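Local coordinates for protein sialidase B (Streptococcus pneumoniae serotype 4, PDB 4XHX) that hydrolyses alpha-(2->3)-, alpha-(2->6)- and alpha-(2->8)-glycosidic linkages of terminal sialic acid residues in oligosaccharides, glycoproteins and glycolipids, at residues D232-I237 against N278-G283; K498-E503 against R519-K524. The protein carries 1 engineered substitution. All coordinates share one frame; numbering follows the deposited sequence.

Contact 1: residues D232-I237 against N278-G283; sequences DSKSKI and NSQISG. With JKK (2-[(3-chlorobenzyl)amino]ethanesulfonic acid), chain B.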
loop_
_atom_site.group_PDB
_atom_site.type_symbol
_atom_site.label_atom_id
_atom_site.label_comp_id
_atom_site.label_asym_id
_atom_site.label_seq_id
_atom_site.Cartn_x
_atom_site.Cartn_y
_atom_site.Cartn_z
ATOM N N ASP A 232 -0.892 -10.055 0.103
ATOM C CA ASP A 232 -2.343 -10.222 -0.119
ATOM C C ASP A 232 -2.855 -11.351 0.788
ATOM O O ASP A 232 -2.082 -12.225 1.183
ATOM C CB ASP A 232 -2.625 -10.662 -1.570
ATOM C CG ASP A 232 -2.505 -9.537 -2.584
ATOM O OD1 ASP A 232 -2.230 -8.378 -2.203
ATOM O OD2 ASP A 232 -2.711 -9.826 -3.776
ATOM N N SER A 233 -4.148 -11.353 1.103
ATOM C CA SER A 233 -4.762 -12.510 1.772
ATOM C C SER A 233 -4.371 -13.844 1.084
ATOM O O SER A 233 -4.193 -13.865 -0.124
ATOM C CB SER A 233 -6.284 -12.356 1.790
ATOM O OG SER A 233 -6.648 -11.051 2.219
ATOM N N LYS A 234 -4.235 -14.953 1.817
ATOM C CA LYS A 234 -4.488 -15.076 3.260
ATOM C C LYS A 234 -3.496 -14.315 4.145
ATOM O O LYS A 234 -2.283 -14.363 3.945
ATOM C CB LYS A 234 -4.502 -16.567 3.655
ATOM C CG LYS A 234 -3.126 -17.234 3.630
ATOM C CD LYS A 234 -3.200 -18.747 3.739
ATOM C CE LYS A 234 -1.808 -19.359 3.518
ATOM N NZ LYS A 234 -1.736 -20.841 3.730
ATOM N N SER A 235 -4.034 -13.611 5.135
ATOM C CA SER A 235 -3.232 -12.822 6.048
ATOM C C SER A 235 -4.206 -12.301 7.089
ATOM O O SER A 235 -5.349 -12.762 7.158
ATOM C CB SER A 235 -2.592 -11.646 5.304
ATOM O OG SER A 235 -1.611 -11.003 6.094
ATOM N N LYS A 236 -3.755 -11.352 7.898
ATOM C CA LYS A 236 -4.697 -10.501 8.613
ATOM C C LYS A 236 -4.608 -9.120 8.000
ATOM O O LYS A 236 -3.521 -8.537 7.916
ATOM C CB LYS A 236 -4.425 -10.415 10.116
ATOM C CG LYS A 236 -5.292 -9.337 10.798
ATOM C CD LYS A 236 -5.087 -9.260 12.304
ATOM C CE LYS A 236 -6.068 -8.243 12.945
ATOM N NZ LYS A 236 -7.511 -8.568 12.701
ATOM N N ILE A 237 -5.754 -8.625 7.539
ATOM C CA ILE A 237 -5.863 -7.287 6.967
ATOM C C ILE A 237 -7.206 -6.709 7.351
ATOM O O ILE A 237 -8.229 -7.396 7.251
ATOM C CB ILE A 237 -5.799 -7.323 5.421
ATOM C CG1 ILE A 237 -4.513 -7.986 4.934
ATOM C CG2 ILE A 237 -5.929 -5.919 4.831
ATOM C CD1 ILE A 237 -4.574 -8.352 3.462
ATOM N N ASN A 278 8.336 -15.327 2.728
ATOM C CA ASN A 278 7.008 -15.783 2.317
ATOM C C ASN A 278 6.125 -16.309 3.459
ATOM O O ASN A 278 5.022 -16.793 3.204
ATOM C CB ASN A 278 7.078 -16.802 1.172
ATOM C CG ASN A 278 7.563 -16.183 -0.136
ATOM O OD1 ASN A 278 7.546 -14.955 -0.305
ATOM N ND2 ASN A 278 7.991 -17.037 -1.076
ATOM N N SER A 279 6.599 -16.215 4.700
ATOM C CA SER A 279 5.753 -16.518 5.859
ATOM C C SER A 279 4.469 -15.696 5.805
ATOM O O SER A 279 4.485 -14.514 5.492
ATOM C CB SER A 279 6.472 -16.233 7.176
ATOM O OG SER A 279 7.688 -16.951 7.277
ATOM N N GLN A 280 3.359 -16.337 6.133
ATOM C CA GLN A 280 2.067 -15.752 5.905
ATOM C C GLN A 280 1.145 -16.170 7.035
ATOM O O GLN A 280 1.042 -17.351 7.350
ATOM C CB GLN A 280 1.538 -16.263 4.564
ATOM C CG GLN A 280 0.618 -15.321 3.844
ATOM C CD GLN A 280 0.157 -15.864 2.497
ATOM O OE1 GLN A 280 0.504 -16.984 2.115
ATOM N NE2 GLN A 280 -0.625 -15.064 1.768
ATOM N N ILE A 281 0.493 -15.201 7.665
ATOM C CA ILE A 281 -0.559 -15.517 8.631
ATOM C C ILE A 281 -1.650 -16.318 7.918
ATOM O O ILE A 281 -2.272 -15.847 6.949
ATOM C CB ILE A 281 -1.145 -14.254 9.285
ATOM C CG1 ILE A 281 -0.058 -13.503 10.068
ATOM C CG2 ILE A 281 -2.305 -14.623 10.214
ATOM C CD1 ILE A 281 -0.545 -12.239 10.728
ATOM N N SER A 282 -1.882 -17.532 8.403
ATOM C CA SER A 282 -2.608 -18.518 7.626
ATOM C C SER A 282 -3.953 -18.934 8.176
ATOM O O SER A 282 -4.694 -19.639 7.488
ATOM C CB SER A 282 -1.737 -19.757 7.425
ATOM O OG SER A 282 -0.665 -19.441 6.555
ATOM N N GLY A 283 -4.255 -18.518 9.407
ATOM C CA GLY A 283 -5.523 -18.850 10.041
ATOM C C GLY A 283 -6.448 -17.678 10.373
ATOM O O GLY A 283 -7.403 -17.840 11.132
HETATM C CAE JKK B . -8.574 -9.938 -3.722
HETATM C CAF JKK B . -8.028 -10.984 -2.905
HETATM C CAG JKK B . -7.792 -9.406 -4.770
HETATM C CAH JKK B . -5.959 -10.957 -4.180
HETATM C CAI JKK B . -3.615 -8.114 -6.585
HETATM C CAJ JKK B . -2.450 -7.314 -6.049
HETATM C CAK JKK B . -5.633 -9.345 -6.118
HETATM C CAM JKK B . -6.738 -11.482 -3.133
HETATM C CAN JKK B . -6.501 -9.917 -5.009
HETATM N NAL JKK B . -4.570 -8.514 -5.590
HETATM O OAA JKK B . -1.136 -7.076 -8.427
HETATM O OAB JKK B . -0.342 -8.736 -6.814
HETATM O OAC JKK B . 0.072 -6.415 -6.407
HETATM S SAO JKK B . -0.879 -7.379 -6.960
HETATM CL CL JKK B . -6.087 -12.755 -2.134
HETATM O O HOH W 1 -1.911 -15.374 -1.423
HETATM O O HOH W 2 -4.332 -21.498 5.604
HETATM O O HOH W 3 0.525 -12.698 6.136
#
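The main-chain O of Asp232 accepts a weak, bent hydrogen bond from the side-chain amide of Gln280, 3.2 Å from NE2 with 134° at the hydrogen. The Asp232 carboxylate serves the ligand instead: OD2 accepts a hydrogen bond from the amine NAL of JKK at 2.9 Å, while OD1 forms a salt bridge with Arg226. By similarity, Asp232 is the proton acceptor of the sialidase site. Ser233 O approaches the JKK chlorine CL to 3.0 Å and takes a hydrogen bond from a water that in turn accepts weakly from Gln280 NE2. A cis peptide then leads into Lys234, whose CG sits between backbone N and carbonyl carbon (chi1 72°). From there its extended chain crosses Gln280 at about a right angle, CE lying 3.6 Å from Gln280 OE1. The same CE is 3.2 Å from Ser282 OG, and a water joins Lys234 NZ to Ser282 O. Ser282 OG in turn donates to Gln280 O at 2.8 Å, from above the carbonyl plane. Ser235 CA makes a CH...O contact of 3.3 Å with Ile281 O, and a third water bridges its OG to Ile281 N. At Lys236, CB meets Ile281 CD1, but NZ forms a salt bridge with Glu265. The contact thus joins the loop between strands 219-226 and 237-244 to the loop entering strand 286-294, whose Ile288 packs against Asp232 and Ser233.

Contact 2: residues K498-E503 against R519-K524; sequences KNATAE and RTTTGK. With JKK (2-[(3-chlorobenzyl)amino]ethanesulfonic acid), chain B.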
loop_
_atom_site.group_PDB
_atom_site.type_symbol
_atom_site.label_atom_id
_atom_site.label_comp_id
_atom_site.label_asym_id
_atom_site.label_seq_id
_atom_site.Cartn_x
_atom_site.Cartn_y
_atom_site.Cartn_z
ATOM N N LYS A 498 -8.938 -13.947 -20.252
ATOM C CA LYS A 498 -9.257 -14.916 -19.219
ATOM C C LYS A 498 -8.313 -14.663 -18.036
ATOM O O LYS A 498 -7.115 -14.406 -18.217
ATOM C CB LYS A 498 -9.112 -16.347 -19.748
ATOM C CG LYS A 498 -9.513 -17.442 -18.754
ATOM C CD LYS A 498 -9.250 -18.850 -19.310
ATOM C CE LYS A 498 -9.621 -19.939 -18.295
ATOM N NZ LYS A 498 -9.510 -21.327 -18.845
ATOM N N ASN A 499 -8.874 -14.702 -16.831
ATOM C CA ASN A 499 -8.102 -14.585 -15.593
ATOM C C ASN A 499 -7.187 -13.361 -15.475
ATOM O O ASN A 499 -6.120 -13.426 -14.856
ATOM C CB ASN A 499 -7.316 -15.873 -15.324
ATOM C CG ASN A 499 -8.206 -17.007 -14.854
ATOM O OD1 ASN A 499 -8.377 -18.012 -15.547
ATOM N ND2 ASN A 499 -8.781 -16.849 -13.667
ATOM N N ALA A 500 -7.602 -12.246 -16.064
ATOM C CA ALA A 500 -6.903 -10.998 -15.828
ATOM C C ALA A 500 -7.288 -10.453 -14.451
ATOM O O ALA A 500 -8.353 -10.759 -13.915
ATOM C CB ALA A 500 -7.218 -9.982 -16.916
ATOM N N THR A 501 -6.391 -9.676 -13.871
ATOM C CA THR A 501 -6.705 -8.889 -12.692
ATOM C C THR A 501 -7.152 -7.529 -13.233
ATOM O O THR A 501 -6.384 -6.575 -13.252
ATOM C CB THR A 501 -5.462 -8.781 -11.789
ATOM O OG1 THR A 501 -4.997 -10.103 -11.502
ATOM C CG2 THR A 501 -5.773 -8.080 -10.485
ATOM N N ALA A 502 -8.391 -7.473 -13.717
ATOM C CA ALA A 502 -8.868 -6.323 -14.474
ATOM C C ALA A 502 -9.385 -5.206 -13.563
ATOM O O ALA A 502 -10.581 -4.877 -13.560
ATOM C CB ALA A 502 -9.939 -6.751 -15.455
ATOM N N GLU A 503 -8.472 -4.636 -12.794
ATOM C CA GLU A 503 -8.800 -3.557 -11.874
ATOM C C GLU A 503 -9.184 -2.347 -12.711
ATOM O O GLU A 503 -8.395 -1.876 -13.539
ATOM C CB GLU A 503 -7.613 -3.271 -10.947
ATOM C CG GLU A 503 -7.351 -4.397 -9.933
ATOM C CD GLU A 503 -5.948 -4.371 -9.355
ATOM O OE1 GLU A 503 -5.734 -4.984 -8.278
ATOM O OE2 GLU A 503 -5.058 -3.749 -9.980
ATOM N N ARG A 519 -6.709 -2.302 -15.945
ATOM C CA ARG A 519 -5.519 -3.141 -15.986
ATOM C C ARG A 519 -5.766 -4.371 -16.837
ATOM O O ARG A 519 -6.845 -4.960 -16.782
ATOM C CB ARG A 519 -5.195 -3.579 -14.553
ATOM C CG ARG A 519 -3.981 -4.484 -14.395
ATOM C CD ARG A 519 -3.806 -4.820 -12.926
ATOM N NE ARG A 519 -2.872 -5.915 -12.697
ATOM C CZ ARG A 519 -2.405 -6.232 -11.490
ATOM N NH1 ARG A 519 -2.799 -5.539 -10.423
ATOM N NH2 ARG A 519 -1.554 -7.235 -11.355
ATOM N N THR A 520 -4.772 -4.759 -17.626
ATOM C CA THR A 520 -4.892 -5.949 -18.467
ATOM C C THR A 520 -3.647 -6.826 -18.350
ATOM O O THR A 520 -2.822 -6.641 -17.455
ATOM C CB THR A 520 -5.034 -5.572 -19.952
ATOM O OG1 THR A 520 -3.787 -5.056 -20.435
ATOM C CG2 THR A 520 -6.151 -4.531 -20.162
ATOM N N THR A 521 -3.490 -7.756 -19.282
ATOM C CA THR A 521 -2.263 -8.542 -19.327
ATOM C C THR A 521 -1.460 -8.294 -20.608
ATOM O O THR A 521 -0.612 -9.095 -20.978
ATOM C CB THR A 521 -2.567 -10.026 -19.185
ATOM O OG1 THR A 521 -3.467 -10.415 -20.222
ATOM C CG2 THR A 521 -3.224 -10.301 -17.827
ATOM N N THR A 522 -1.725 -7.174 -21.275
ATOM C CA THR A 522 -1.130 -6.909 -22.583
ATOM C C THR A 522 0.017 -5.905 -22.549
ATOM O O THR A 522 0.649 -5.652 -23.582
ATOM C CB THR A 522 -2.173 -6.351 -23.575
ATOM O OG1 THR A 522 -2.641 -5.084 -23.101
ATOM C CG2 THR A 522 -3.349 -7.305 -23.727
ATOM N N GLY A 523 0.270 -5.319 -21.380
ATOM C CA GLY A 523 1.230 -4.232 -21.268
ATOM C C GLY A 523 0.672 -2.849 -21.613
ATOM O O GLY A 523 1.390 -1.845 -21.561
ATOM N N LYS A 524 -0.604 -2.793 -21.980
ATOM C CA LYS A 524 -1.277 -1.521 -22.234
ATOM C C LYS A 524 -2.528 -1.414 -21.368
ATOM O O LYS A 524 -3.187 -2.422 -21.090
ATOM C CB LYS A 524 -1.639 -1.393 -23.723
ATOM C CG LYS A 524 -0.420 -1.560 -24.651
ATOM C CD LYS A 524 -0.735 -1.273 -26.117
ATOM C CE LYS A 524 -1.331 -2.488 -26.814
ATOM N NZ LYS A 524 -1.173 -2.399 -28.296
HETATM C CAE JKK B . -8.574 -9.938 -3.722
HETATM C CAF JKK B . -8.028 -10.984 -2.905
HETATM C CAG JKK B . -7.792 -9.406 -4.770
HETATM C CAH JKK B . -5.959 -10.957 -4.180
HETATM C CAI JKK B . -3.615 -8.114 -6.585
HETATM C CAJ JKK B . -2.450 -7.314 -6.049
HETATM C CAK JKK B . -5.633 -9.345 -6.118
HETATM C CAM JKK B . -6.738 -11.482 -3.133
HETATM C CAN JKK B . -6.501 -9.917 -5.009
HETATM N NAL JKK B . -4.570 -8.514 -5.590
HETATM O OAA JKK B . -1.136 -7.076 -8.427
HETATM O OAB JKK B . -0.342 -8.736 -6.814
HETATM O OAC JKK B . 0.072 -6.415 -6.407
HETATM S SAO JKK B . -0.879 -7.379 -6.960
HETATM CL CL JKK B . -6.087 -12.755 -2.134
#
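This contact belongs to the active site of the sialidase beta-propeller, where Arg519 is part of the arginine triad that, as in related sialidases, probably receives the carboxylate of sialic acid. In this complex Arg519 binds the sulfonate of JKK: NH1 and NH2 both donate to OAA, each at 3.0 Å, and Arg207 and Arg581 are hydrogen-bonded to the ligand as well. The guanidinium is brought there by a side chain that stays extended from CG to NE, with CG anti to the backbone N (chi1 179°). Glu503, predicted to be an active-site residue, runs alongside it in the same direction, and its OE2 forms a salt bridge with Arg519 NH1 at 2.9 Å. OE2 lies near the guanidinium plane but is approached from above its own carboxylate plane, the two planes standing 73° apart. Both groups are tied to Tyr615, the nucleophile by similarity: Glu503 OE1 is hydrogen-bonded to its hydroxyl, and Arg519 NH1 makes a weak hydrogen bond to it. Thr501 covers one face of the guanidinium, its CG2 resting over the centre, 3.9 Å above the plane, and Arg519 NE is held by Tyr551 O. The backbones also join, since Arg519 N donates to Glu503 O at 3.0 Å in a nearly straight bond (169° at the hydrogen). Ala502, the centre of an inverse gamma turn, adds a CH...O contact from its CA to Arg519 O. Farther out, Ala500 CB meets Thr521 CG2 at 4.1 Å.

Overall arrangement
Contacts 1 and 2 approach the same JKK molecule by different chemistry: contact 1 offers a carboxylate to its amine, contact 2 a guanidinium to its sulfonate. Their centres lie 24 Å apart and their nearest atoms about 7 Å apart; the two do not touch, and JKK, bound by both, bridges the gap. Both join loops that link strands of the propeller. Contact 1 is partly buried, and waters fill out its polar pairing around a weak amide bond. Contact 2 is buried and relies on direct bonds, a salt bridge and a straight backbone hydrogen bond, although its far end at Thr521 is exposed.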